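Local structure of protein argonaute (5I4A) at residues T90-I95 / K108-I113; T132-I137 / N548-S553. The protein cleaves single-stranded DNA under the direction of short guide RNAs that carry a 5'-hydroxyl, and may help defend the cell against mobile genetic elements. One frame throughout, in Å; residues are numbered along the deposited sequence.

Contact 1: residues T90-I95 / K108-I113; sequences TLYKYI and KGNNFI. With nucleotides of chain B.
The Asn-110 amide lies roughly at the level of the adenine of A11 of chain B and pairs with its edge, while the Tyr-92 ring lies flat against the base; ring and amide planes are 9° apart. Their direct touch is Asn-110 ND2 against Tyr-92 CE1 at 3.2 Å. One face of the phenol carries the base, with N7 of A11 lying 3.4 Å above the ring plane and over its centre. Asn-110 reads the Hoogsteen edge with both ends of its amide: OD1 takes a weak bond from A11 N6 at 2.7 Å, and ND2 gives another weak one to A11 N7 at 3.3 Å. CG of Asn-110 stands opposite its own carbonyl carbon (chi1 -73°), which turns the amide toward the helix and the base. Asn-110 and Asn-111 both face Lys-107, a G1 beta bulge at the turn between strands 105-107 and 111-120 of linker L1, while Tyr-92 belongs to helix 84-101 of the N-terminal domain. From this bulge Asn-111 ND2 also bonds the phosphate oxygen OP1 of C9 of chain B. A water spans the gap, donating to Tyr-92 O and, at 2.8 Å, to Asn-110 OD1. The Tyr-92 hydroxyl donates to A11 OP2 at 3.2 Å and also meets Ile-137 N, so backbone and phosphate together fix the ring. A leucine in place of Tyr-92 would probably leave the adenine without its aromatic face and Ile-137 N without its hydroxyl partner. Farther along the helix, Ile-95 CG2 rests on Phe-112 CE2 at 4.2 Å, and Phe-112 also stacks on Phe-99.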
ATOM      1  N   THR A  90       8.981  23.200   8.417  1.00 33.23           N
ATOM      2  CA  THR A  90      10.022  24.133   7.993  1.00 30.56           C
ATOM      3  C   THR A  90      11.220  23.397   7.410  1.00 32.21           C
ATOM      4  O   THR A  90      11.779  23.814   6.388  1.00 27.43           O
ATOM      5  CB  THR A  90      10.453  24.996   9.175  1.00 29.55           C
ATOM      6  OG1 THR A  90       9.298  25.609   9.765  1.00 32.98           O
ATOM      7  CG2 THR A  90      11.422  26.076   8.722  1.00 30.10           C
ATOM      8  N   LEU A  91      11.632  22.300   8.047  1.00 28.49           N
ATOM      9  CA  LEU A  91      12.779  21.542   7.556  1.00 32.70           C
ATOM     10  C   LEU A  91      12.485  20.918   6.195  1.00 35.33           C
ATOM     11  O   LEU A  91      13.355  20.891   5.315  1.00 32.14           O
ATOM     12  CB  LEU A  91      13.160  20.471   8.575  1.00 28.74           C
ATOM     13  CG  LEU A  91      14.494  19.746   8.414  1.00 35.60           C
ATOM     14  CD1 LEU A  91      15.640  20.735   8.333  1.00 33.01           C
ATOM     15  CD2 LEU A  91      14.695  18.795   9.578  1.00 31.80           C
ATOM     16  N   TYR A  92      11.260  20.418   6.003  1.00 30.62           N
ATOM     17  CA  TYR A  92      10.866  19.876   4.704  1.00 32.55           C
ATOM     18  C   TYR A  92      10.957  20.936   3.614  1.00 32.74           C
ATOM     19  O   TYR A  92      11.498  20.688   2.530  1.00 28.16           O
ATOM     20  CB  TYR A  92       9.447  19.312   4.784  1.00 32.11           C
ATOM     21  CG  TYR A  92       9.382  17.821   5.023  1.00 30.90           C
ATOM     22  CD1 TYR A  92      10.051  16.932   4.192  1.00 29.58           C
ATOM     23  CD2 TYR A  92       8.651  17.302   6.083  1.00 27.46           C
ATOM     24  CE1 TYR A  92       9.992  15.567   4.409  1.00 26.58           C
ATOM     25  CE2 TYR A  92       8.585  15.942   6.307  1.00 29.57           C
ATOM     26  CZ  TYR A  92       9.254  15.077   5.468  1.00 32.87           C
ATOM     27  OH  TYR A  92       9.190  13.722   5.694  1.00 32.46           O
ATOM     28  N   LYS A  93      10.424  22.130   3.884  1.00 24.22           N
ATOM     29  CA  LYS A  93      10.496  23.207   2.903  1.00 32.64           C
ATOM     30  C   LYS A  93      11.933  23.637   2.657  1.00 28.82           C
ATOM     31  O   LYS A  93      12.290  24.002   1.530  1.00 29.36           O
ATOM     32  CB  LYS A  93       9.654  24.396   3.367  1.00 33.38           C
ATOM     33  CG  LYS A  93       8.169  24.089   3.499  1.00 32.10           C
ATOM     34  CD  LYS A  93       7.421  25.246   4.143  1.00 31.26           C
ATOM     35  CE  LYS A  93       7.539  26.513   3.315  1.00 43.05           C
ATOM     36  NZ  LYS A  93       6.843  27.655   3.970  1.00 50.19           N
ATOM     37  N   TYR A  94      12.773  23.588   3.691  1.00 36.41           N
ATOM     38  CA  TYR A  94      14.166  23.984   3.521  1.00 30.43           C
ATOM     39  C   TYR A  94      14.924  22.981   2.662  1.00 35.27           C
ATOM     40  O   TYR A  94      15.772  23.368   1.849  1.00 34.72           O
ATOM     41  CB  TYR A  94      14.841  24.143   4.880  1.00 33.86           C
ATOM     42  CG  TYR A  94      16.274  24.589   4.761  1.00 43.02           C
ATOM     43  CD1 TYR A  94      16.590  25.781   4.127  1.00 48.80           C
ATOM     44  CD2 TYR A  94      17.310  23.819   5.268  1.00 47.92           C
ATOM     45  CE1 TYR A  94      17.896  26.197   4.004  1.00 50.94           C
ATOM     46  CE2 TYR A  94      18.623  24.229   5.150  1.00 50.21           C
ATOM     47  CZ  TYR A  94      18.909  25.419   4.516  1.00 52.31           C
ATOM     48  OH  TYR A  94      20.210  25.841   4.392  1.00 63.31           O
ATOM     49  N   ILE A  95      14.636  21.689   2.831  1.00 32.73           N
ATOM     50  CA  ILE A  95      15.267  20.669   1.997  1.00 33.51           C
ATOM     51  C   ILE A  95      14.836  20.834   0.549  1.00 31.93           C
ATOM     52  O   ILE A  95      15.656  20.744  -0.375  1.00 39.14           O
ATOM     53  CB  ILE A  95      14.932  19.266   2.535  1.00 28.50           C
ATOM     54  CG1 ILE A  95      15.702  19.006   3.831  1.00 35.57           C
ATOM     55  CG2 ILE A  95      15.229  18.192   1.489  1.00 22.84           C
ATOM     56  CD1 ILE A  95      14.987  18.078   4.777  1.00 42.39           C
ATOM     57  N   LYS A 108       5.858  14.963  -6.445  1.00 44.64           N
ATOM     58  CA  LYS A 108       5.043  14.735  -5.257  1.00 44.02           C
ATOM     59  C   LYS A 108       5.556  13.535  -4.467  1.00 38.78           C
ATOM     60  O   LYS A 108       5.999  12.536  -5.039  1.00 41.82           O
ATOM     61  CB  LYS A 108       3.581  14.526  -5.663  1.00 52.51           C
ATOM     62  CG  LYS A 108       2.575  14.690  -4.530  1.00 53.64           C
ATOM     63  CD  LYS A 108       1.146  14.604  -5.052  1.00 58.57           C
ATOM     64  CE  LYS A 108       0.127  14.727  -3.930  1.00 57.94           C
ATOM     65  NZ  LYS A 108      -1.269  14.683  -4.446  1.00 56.36           N
ATOM     66  N   GLY A 109       5.506  13.652  -3.143  1.00 43.05           N
ATOM     67  CA  GLY A 109       6.117  12.669  -2.272  1.00 48.25           C
ATOM     68  C   GLY A 109       7.553  12.955  -1.901  1.00 46.82           C
ATOM     69  O   GLY A 109       8.249  12.045  -1.438  1.00 52.35           O
ATOM     70  N   ASN A 110       8.017  14.192  -2.093  1.00 38.57           N
ATOM     71  CA  ASN A 110       9.389  14.600  -1.786  1.00 35.80           C
ATOM     72  C   ASN A 110      10.412  13.800  -2.586  1.00 35.50           C
ATOM     73  O   ASN A 110      11.503  13.495  -2.094  1.00 43.32           O
ATOM     74  CB  ASN A 110       9.679  14.508  -0.285  1.00 35.63           C
ATOM     75  CG  ASN A 110       8.988  15.601   0.508  1.00 40.44           C
ATOM     76  OD1 ASN A 110       8.969  16.762   0.099  1.00 35.54           O
ATOM     77  ND2 ASN A 110       8.409  15.234   1.645  1.00 44.03           N
ATOM     78  N   ASN A 111      10.062  13.453  -3.821  1.00 33.16           N
ATOM     79  CA  ASN A 111      11.007  12.883  -4.770  1.00 30.78           C
ATOM     80  C   ASN A 111      11.707  14.017  -5.503  1.00 39.33           C
ATOM     81  O   ASN A 111      11.052  14.948  -5.985  1.00 35.34           O
ATOM     82  CB  ASN A 111      10.297  11.965  -5.765  1.00 40.15           C
ATOM     83  CG  ASN A 111       9.740  10.719  -5.113  1.00 39.50           C
ATOM     84  OD1 ASN A 111      10.446   9.727  -4.945  1.00 45.33           O
ATOM     85  ND2 ASN A 111       8.466  10.761  -4.743  1.00 34.35           N
ATOM     86  N   PHE A 112      13.033  13.943  -5.582  1.00 29.94           N
ATOM     87  CA  PHE A 112      13.834  14.997  -6.192  1.00 38.94           C
ATOM     88  C   PHE A 112      14.585  14.417  -7.382  1.00 35.21           C
ATOM     89  O   PHE A 112      15.469  13.569  -7.220  1.00 43.92           O
ATOM     90  CB  PHE A 112      14.776  15.626  -5.171  1.00 34.93           C
ATOM     91  CG  PHE A 112      14.060  16.398  -4.100  1.00 37.63           C
ATOM     92  CD1 PHE A 112      13.462  17.615  -4.390  1.00 37.29           C
ATOM     93  CD2 PHE A 112      13.964  15.903  -2.812  1.00 37.51           C
ATOM     94  CE1 PHE A 112      12.795  18.327  -3.413  1.00 29.82           C
ATOM     95  CE2 PHE A 112      13.295  16.611  -1.831  1.00 29.86           C
ATOM     96  CZ  PHE A 112      12.710  17.822  -2.133  1.00 29.85           C
ATOM     97  N   ILE A 113      14.225  14.883  -8.571  1.00 32.86           N
ATOM     98  CA  ILE A 113      14.751  14.358  -9.823  1.00 36.20           C
ATOM     99  C   ILE A 113      16.003  15.144 -10.185  1.00 33.78           C
ATOM    100  O   ILE A 113      15.943  16.363 -10.375  1.00 33.96           O
ATOM    101  CB  ILE A 113      13.697  14.457 -10.935  1.00 36.45           C
ATOM    102  CG1 ILE A 113      12.473  13.607 -10.593  1.00 31.38           C
ATOM    103  CG2 ILE A 113      14.279  14.063 -12.271  1.00 33.78           C
ATOM    104  CD1 ILE A 113      11.298  13.841 -11.522  1.00 30.01           C
TER
ATOM    105  P     A B  11       5.479  13.399   6.217  1.00 83.25           P
ATOM    106  OP1   A B  11       5.949  13.408   4.810  1.00 87.55           O
ATOM    107  OP2   A B  11       6.463  13.332   7.328  1.00 78.26           O
ATOM    108  O5'   A B  11       4.579  14.696   6.416  1.00 76.37           O
ATOM    109  C5'   A B  11       4.203  15.139   7.710  1.00 73.83           C
ATOM    110  C4'   A B  11       3.750  16.572   7.667  1.00 77.77           C
ATOM    111  O4'   A B  11       4.896  17.418   7.383  1.00 76.15           O
ATOM    112  C3'   A B  11       2.754  16.884   6.559  1.00 82.43           C
ATOM    113  O3'   A B  11       1.399  16.615   6.903  1.00 87.17           O
ATOM    114  C2'   A B  11       3.042  18.345   6.233  1.00 79.99           C
ATOM    115  O2'   A B  11       2.420  19.220   7.163  1.00 78.23           O
ATOM    116  C1'   A B  11       4.550  18.408   6.441  1.00 75.76           C
ATOM    117  N9    A B  11       5.282  18.128   5.193  1.00 62.06           N
ATOM    118  C8    A B  11       5.655  16.918   4.652  1.00 51.09           C
ATOM    119  N7    A B  11       6.305  17.026   3.517  1.00 50.51           N
ATOM    120  C5    A B  11       6.357  18.402   3.306  1.00 52.43           C
ATOM    121  C6    A B  11       6.908  19.196   2.286  1.00 53.98           C
ATOM    122  N6    A B  11       7.551  18.700   1.220  1.00 53.84           N
ATOM    123  N1    A B  11       6.776  20.533   2.398  1.00 55.73           N
ATOM    124  C2    A B  11       6.139  21.050   3.457  1.00 55.93           C
ATOM    125  N3    A B  11       5.579  20.411   4.476  1.00 54.59           N
ATOM    126  C4    A B  11       5.729  19.083   4.331  1.00 57.78           C
ATOM    127  P     C B   8       3.236   5.170  -7.876  1.00 86.20           P
ATOM    128  OP1   C B   8       4.246   4.196  -7.386  1.00 84.74           O
ATOM    129  OP2   C B   8       1.796   4.972  -7.552  1.00 82.76           O
ATOM    130  O5'   C B   8       3.670   6.610  -7.358  1.00 71.71           O
ATOM    131  C5'   C B   8       4.726   7.319  -7.998  1.00 72.23           C
ATOM    132  C4'   C B   8       4.603   8.807  -7.741  1.00 79.77           C
ATOM    133  O4'   C B   8       3.514   9.361  -8.519  1.00 79.99           O
ATOM    134  C3'   C B   8       4.256   9.177  -6.315  1.00 78.03           C
ATOM    135  O3'   C B   8       5.388   9.155  -5.460  1.00 74.31           O
ATOM    136  C2'   C B   8       3.615  10.547  -6.467  1.00 76.55           C
ATOM    137  O2'   C B   8       4.611  11.551  -6.624  1.00 75.28           O
ATOM    138  C1'   C B   8       2.870  10.386  -7.794  1.00 77.40           C
ATOM    139  P     C B   9       5.631   7.920  -4.458  1.00 67.10           P
ATOM    140  OP1   C B   9       7.022   8.014  -3.950  1.00 69.76           O
ATOM    141  OP2   C B   9       5.183   6.681  -5.142  1.00 71.64           O
ATOM    142  O5'   C B   9       4.640   8.210  -3.244  1.00 64.61           O
ATOM    143  C5'   C B   9       4.841   9.333  -2.399  1.00 70.06           C
ATOM    144  C4'   C B   9       3.574  10.125  -2.200  1.00 72.06           C
ATOM    145  O4'   C B   9       2.757  10.043  -3.395  1.00 70.97           O
ATOM    146  C3'   C B   9       2.655   9.647  -1.086  1.00 72.13           C
ATOM    147  O3'   C B   9       3.050  10.121   0.192  1.00 74.23           O
ATOM    148  C2'   C B   9       1.296  10.172  -1.530  1.00 70.05           C
ATOM    149  O2'   C B   9       1.175  11.556  -1.235  1.00 67.03           O
ATOM    150  C1'   C B   9       1.390  10.012  -3.046  1.00 71.35           C
TER
HETATM  151  O   HOH W   1      11.161  18.311   0.952  1.00 31.05           O

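Contact 2: residues T132-I137 / N548-S553; sequences TYKIKI and NTNINS. With nucleotides of chain B.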
ATOM      1  N   THR A 132      17.239   9.797  -9.109  1.00 46.98           N
ATOM      2  CA  THR A 132      16.267  10.442  -8.242  1.00 35.42           C
ATOM      3  C   THR A 132      16.549  10.072  -6.793  1.00 33.92           C
ATOM      4  O   THR A 132      17.026   8.974  -6.495  1.00 32.31           O
ATOM      5  CB  THR A 132      14.828  10.042  -8.637  1.00 32.44           C
ATOM      6  OG1 THR A 132      14.612  10.349 -10.019  1.00 28.94           O
ATOM      7  CG2 THR A 132      13.793  10.782  -7.803  1.00 29.88           C
ATOM      8  N   TYR A 133      16.263  11.012  -5.894  1.00 29.47           N
ATOM      9  CA  TYR A 133      16.379  10.793  -4.458  1.00 34.44           C
ATOM     10  C   TYR A 133      15.075  11.191  -3.786  1.00 29.91           C
ATOM     11  O   TYR A 133      14.603  12.320  -3.959  1.00 31.45           O
ATOM     12  CB  TYR A 133      17.542  11.595  -3.861  1.00 35.97           C
ATOM     13  CG  TYR A 133      18.912  11.049  -4.198  1.00 37.95           C
ATOM     14  CD1 TYR A 133      19.416   9.938  -3.536  1.00 39.51           C
ATOM     15  CD2 TYR A 133      19.709  11.656  -5.161  1.00 39.21           C
ATOM     16  CE1 TYR A 133      20.668   9.437  -3.829  1.00 35.95           C
ATOM     17  CE2 TYR A 133      20.965  11.162  -5.462  1.00 41.79           C
ATOM     18  CZ  TYR A 133      21.440  10.053  -4.792  1.00 46.32           C
ATOM     19  OH  TYR A 133      22.690   9.560  -5.088  1.00 54.38           O
ATOM     20  N   LYS A 134      14.491  10.262  -3.035  1.00 35.83           N
ATOM     21  CA  LYS A 134      13.318  10.535  -2.218  1.00 29.61           C
ATOM     22  C   LYS A 134      13.761  10.746  -0.777  1.00 30.53           C
ATOM     23  O   LYS A 134      14.514   9.933  -0.227  1.00 37.53           O
ATOM     24  CB  LYS A 134      12.303   9.394  -2.301  1.00 28.39           C
ATOM     25  CG  LYS A 134      11.154   9.547  -1.324  1.00 41.87           C
ATOM     26  CD  LYS A 134       9.934   8.752  -1.753  1.00 42.40           C
ATOM     27  CE  LYS A 134       8.826   8.874  -0.717  1.00 35.55           C
ATOM     28  NZ  LYS A 134       7.518   8.392  -1.228  1.00 42.82           N
ATOM     29  N   ILE A 135      13.284  11.830  -0.170  1.00 29.09           N
ATOM     30  CA  ILE A 135      13.771  12.300   1.120  1.00 43.06           C
ATOM     31  C   ILE A 135      12.602  12.360   2.093  1.00 39.35           C
ATOM     32  O   ILE A 135      11.538  12.891   1.756  1.00 36.70           O
ATOM     33  CB  ILE A 135      14.444  13.680   0.991  1.00 37.73           C
ATOM     34  CG1 ILE A 135      15.445  13.686  -0.166  1.00 39.30           C
ATOM     35  CG2 ILE A 135      15.142  14.043   2.270  1.00 39.74           C
ATOM     36  CD1 ILE A 135      16.683  12.863   0.087  1.00 37.97           C
ATOM     37  N   LYS A 136      12.802  11.825   3.297  1.00 40.23           N
ATOM     38  CA  LYS A 136      11.796  11.869   4.349  1.00 32.74           C
ATOM     39  C   LYS A 136      12.469  12.170   5.682  1.00 34.65           C
ATOM     40  O   LYS A 136      13.653  11.883   5.877  1.00 36.58           O
ATOM     41  CB  LYS A 136      11.014  10.552   4.437  1.00 29.39           C
ATOM     42  CG  LYS A 136      10.052  10.330   3.281  1.00 49.20           C
ATOM     43  CD  LYS A 136       9.024  11.442   3.220  1.00 58.37           C
ATOM     44  CE  LYS A 136       7.909  11.116   2.246  1.00 60.36           C
ATOM     45  NZ  LYS A 136       6.704  11.950   2.510  1.00 62.44           N
ATOM     46  N   ILE A 137      11.698  12.748   6.598  1.00 32.08           N
ATOM     47  CA  ILE A 137      12.188  13.185   7.902  1.00 28.86           C
ATOM     48  C   ILE A 137      11.639  12.245   8.965  1.00 31.59           C
ATOM     49  O   ILE A 137      10.438  11.952   8.984  1.00 32.89           O
ATOM     50  CB  ILE A 137      11.785  14.641   8.193  1.00 30.65           C
ATOM     51  CG1 ILE A 137      12.460  15.590   7.201  1.00 27.50           C
ATOM     52  CG2 ILE A 137      12.129  15.022   9.625  1.00 29.66           C
ATOM     53  CD1 ILE A 137      12.051  17.037   7.371  1.00 28.41           C
ATOM     54  N   ASN A 548       4.637   2.626   3.439  1.00 40.51           N
ATOM     55  CA  ASN A 548       5.435   3.410   2.506  1.00 44.55           C
ATOM     56  C   ASN A 548       6.650   4.044   3.175  1.00 35.24           C
ATOM     57  O   ASN A 548       7.032   5.165   2.831  1.00 48.06           O
ATOM     58  CB  ASN A 548       4.575   4.494   1.855  1.00 52.91           C
ATOM     59  CG  ASN A 548       3.397   3.927   1.090  1.00 64.49           C
ATOM     60  OD1 ASN A 548       3.526   2.926   0.385  1.00 76.69           O
ATOM     61  ND2 ASN A 548       2.238   4.559   1.231  1.00 57.99           N
ATOM     62  N   THR A 549       7.268   3.352   4.130  1.00 41.46           N
ATOM     63  CA  THR A 549       8.422   3.926   4.808  1.00 33.73           C
ATOM     64  C   THR A 549       9.584   4.076   3.833  1.00 37.39           C
ATOM     65  O   THR A 549       9.787   3.242   2.941  1.00 34.11           O
ATOM     66  CB  THR A 549       8.842   3.077   6.012  1.00 41.55           C
ATOM     67  OG1 THR A 549       9.905   3.733   6.713  1.00 39.86           O
ATOM     68  CG2 THR A 549       9.317   1.709   5.576  1.00 38.84           C
ATOM     69  N   ASN A 550      10.334   5.161   3.995  1.00 31.36           N
ATOM     70  CA  ASN A 550      11.459   5.482   3.129  1.00 32.64           C
ATOM     71  C   ASN A 550      12.781   4.932   3.654  1.00 35.27           C
ATOM     72  O   ASN A 550      13.808   5.070   2.983  1.00 31.66           O
ATOM     73  CB  ASN A 550      11.563   7.002   2.964  1.00 31.20           C
ATOM     74  CG  ASN A 550      12.315   7.406   1.717  1.00 31.17           C
ATOM     75  OD1 ASN A 550      12.030   6.922   0.625  1.00 37.59           O
ATOM     76  ND2 ASN A 550      13.290   8.294   1.874  1.00 31.16           N
ATOM     77  N   ILE A 551      12.777   4.316   4.831  1.00 38.02           N
ATOM     78  CA  ILE A 551      13.999   3.786   5.426  1.00 35.20           C
ATOM     79  C   ILE A 551      14.318   2.443   4.788  1.00 38.95           C
ATOM     80  O   ILE A 551      13.482   1.530   4.778  1.00 33.81           O
ATOM     81  CB  ILE A 551      13.848   3.658   6.948  1.00 32.01           C
ATOM     82  CG1 ILE A 551      13.572   5.031   7.566  1.00 33.20           C
ATOM     83  CG2 ILE A 551      15.090   3.013   7.557  1.00 32.25           C
ATOM     84  CD1 ILE A 551      13.094   4.979   9.002  1.00 31.85           C
ATOM     85  N   ASN A 552      15.528   2.314   4.256  1.00 32.75           N
ATOM     86  CA  ASN A 552      15.893   1.110   3.525  1.00 39.07           C
ATOM     87  C   ASN A 552      17.407   0.937   3.602  1.00 42.76           C
ATOM     88  O   ASN A 552      18.071   1.546   4.447  1.00 38.47           O
ATOM     89  CB  ASN A 552      15.363   1.191   2.083  1.00 32.32           C
ATOM     90  CG  ASN A 552      14.890  -0.147   1.563  1.00 32.44           C
ATOM     91  OD1 ASN A 552      15.461  -1.187   1.891  1.00 38.89           O
ATOM     92  ND2 ASN A 552      13.837  -0.130   0.757  1.00 35.73           N
ATOM     93  N   SER A 553      17.953   0.111   2.712  1.00 37.84           N
ATOM     94  CA  SER A 553      19.363  -0.253   2.753  1.00 35.56           C
ATOM     95  C   SER A 553      19.726  -0.988   1.473  1.00 39.54           C
ATOM     96  O   SER A 553      18.866  -1.571   0.806  1.00 39.52           O
ATOM     97  CB  SER A 553      19.674  -1.133   3.963  1.00 35.61           C
ATOM     98  OG  SER A 553      20.943  -1.751   3.828  1.00 40.98           O
TER
ATOM     99  P     U B  10       3.836   9.165   1.218  1.00 71.61           P
ATOM    100  OP1   U B  10       5.195   8.957   0.664  1.00 65.95           O
ATOM    101  OP2   U B  10       2.969   7.985   1.453  1.00 74.81           O
ATOM    102  O5'   U B  10       3.942  10.043   2.540  1.00 70.30           O
ATOM    103  O3'   U B  10       4.445  12.183   6.387  1.00 85.69           O
ATOM    104  P     C B   9       5.631   7.920  -4.458  1.00 67.10           P
ATOM    105  OP1   C B   9       7.022   8.014  -3.950  1.00 69.76           O
ATOM    106  OP2   C B   9       5.183   6.681  -5.142  1.00 71.64           O
ATOM    107  O5'   C B   9       4.640   8.210  -3.244  1.00 64.61           O
ATOM    108  C5'   C B   9       4.841   9.333  -2.399  1.00 70.06           C
ATOM    109  C4'   C B   9       3.574  10.125  -2.200  1.00 72.06           C
ATOM    110  O4'   C B   9       2.757  10.043  -3.395  1.00 70.97           O
ATOM    111  C3'   C B   9       2.655   9.647  -1.086  1.00 72.13           C
ATOM    112  O3'   C B   9       3.050  10.121   0.192  1.00 74.23           O
ATOM    113  C2'   C B   9       1.296  10.172  -1.530  1.00 70.05           C
ATOM    114  O2'   C B   9       1.175  11.556  -1.235  1.00 67.03           O
ATOM    115  C1'   C B   9       1.390  10.012  -3.046  1.00 71.35           C
ATOM    116  P     A B  11       5.479  13.399   6.217  1.00 83.25           P
ATOM    117  OP1   A B  11       5.949  13.408   4.810  1.00 87.55           O
ATOM    118  OP2   A B  11       6.463  13.332   7.328  1.00 78.26           O
ATOM    119  O5'   A B  11       4.579  14.696   6.416  1.00 76.37           O
ATOM    120  C5'   A B  11       4.203  15.139   7.710  1.00 73.83           C
ATOM    121  C4'   A B  11       3.750  16.572   7.667  1.00 77.77           C
ATOM    122  O4'   A B  11       4.896  17.418   7.383  1.00 76.15           O
ATOM    123  C3'   A B  11       2.754  16.884   6.559  1.00 82.43           C
ATOM    124  O3'   A B  11       1.399  16.615   6.903  1.00 87.17           O
ATOM    125  C2'   A B  11       3.042  18.345   6.233  1.00 79.99           C
ATOM    126  O2'   A B  11       2.420  19.220   7.163  1.00 78.23           O
ATOM    127  C1'   A B  11       4.550  18.408   6.441  1.00 75.76           C
ATOM    128  N9    A B  11       5.282  18.128   5.193  1.00 62.06           N
ATOM    129  C8    A B  11       5.655  16.918   4.652  1.00 51.09           C
ATOM    130  N7    A B  11       6.305  17.026   3.517  1.00 50.51           N
ATOM    131  C5    A B  11       6.357  18.402   3.306  1.00 52.43           C
ATOM    132  C6    A B  11       6.908  19.196   2.286  1.00 53.98           C
ATOM    133  N6    A B  11       7.551  18.700   1.220  1.00 53.84           N
ATOM    134  N1    A B  11       6.776  20.533   2.398  1.00 55.73           N
ATOM    135  C2    A B  11       6.139  21.050   3.457  1.00 55.93           C
ATOM    136  N3    A B  11       5.579  20.411   4.476  1.00 54.59           N
ATOM    137  C4    A B  11       5.729  19.083   4.331  1.00 57.78           C
TER
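A guide-backbone binding site is formed by Lys-134 and Lys-136 of linker L1, whose stems meet Asn-550 from a loop of the PIWI domain. Asn-550 ND2 donates to Lys-134 O at 2.9 Å with an N-H...O angle of 155°. The amide nitrogen comes from above the carbonyl plane, 58° out of it, rather than along a lone pair, while the oxygen lies close to the amide's own plane. The same amide turns its oxygen to the lysine stem, with Asn-550 OD1 3.4 Å from Lys-134 CG. Nearer its backbone, Asn-550 CB packs on Lys-136 CG at 3.7 Å.

Beyond these stems the two amines reach neighbouring phosphates. Lys-134, extended past CG, places NZ 2.8 Å from OP1 of C9 of chain B and 3.0 Å from OP1 of U10 of chain B, so one ammonium bridges successive phosphates. Lys-136 bends at chi2 (-60°), which carries its end off the PIWI loop to A11 of chain B, where NZ bonds OP1 at 2.8 Å. Asn-7 grips the backbone of the loop at Asn-550 O and Asn-552 N. Strand 127-140 runs between strands 111-120 and 143-156; Asn-550 also touches Leu-149 of the latter, while Ile-135, pointing away from the loop, meets Phe-99 of helix 84-101.

Contacts 1 and 2 have centres 11 Å apart and share one antiparallel sheet, in which strands 111-120 and 127-140 are neighbours. A probable backbone bond of 2.8 Å, Phe-112 N to Tyr-133 O, ties the two strands, and the Tyr-92 to Ile-137 link of contact 1 ends on the strand of contact 2. Asn-111 OD1 also packs 3.2 Å from Lys-134 CB. Both serve the guide RNA of chain B. A11 is shared, contact 1 holding its base and OP2 while contact 2 holds OP1, and the phosphate of C9 receives both Asn-111 and Lys-134. The residues that probably form the catalytic site, among them Asp-449 and Asp-519, lie away from both.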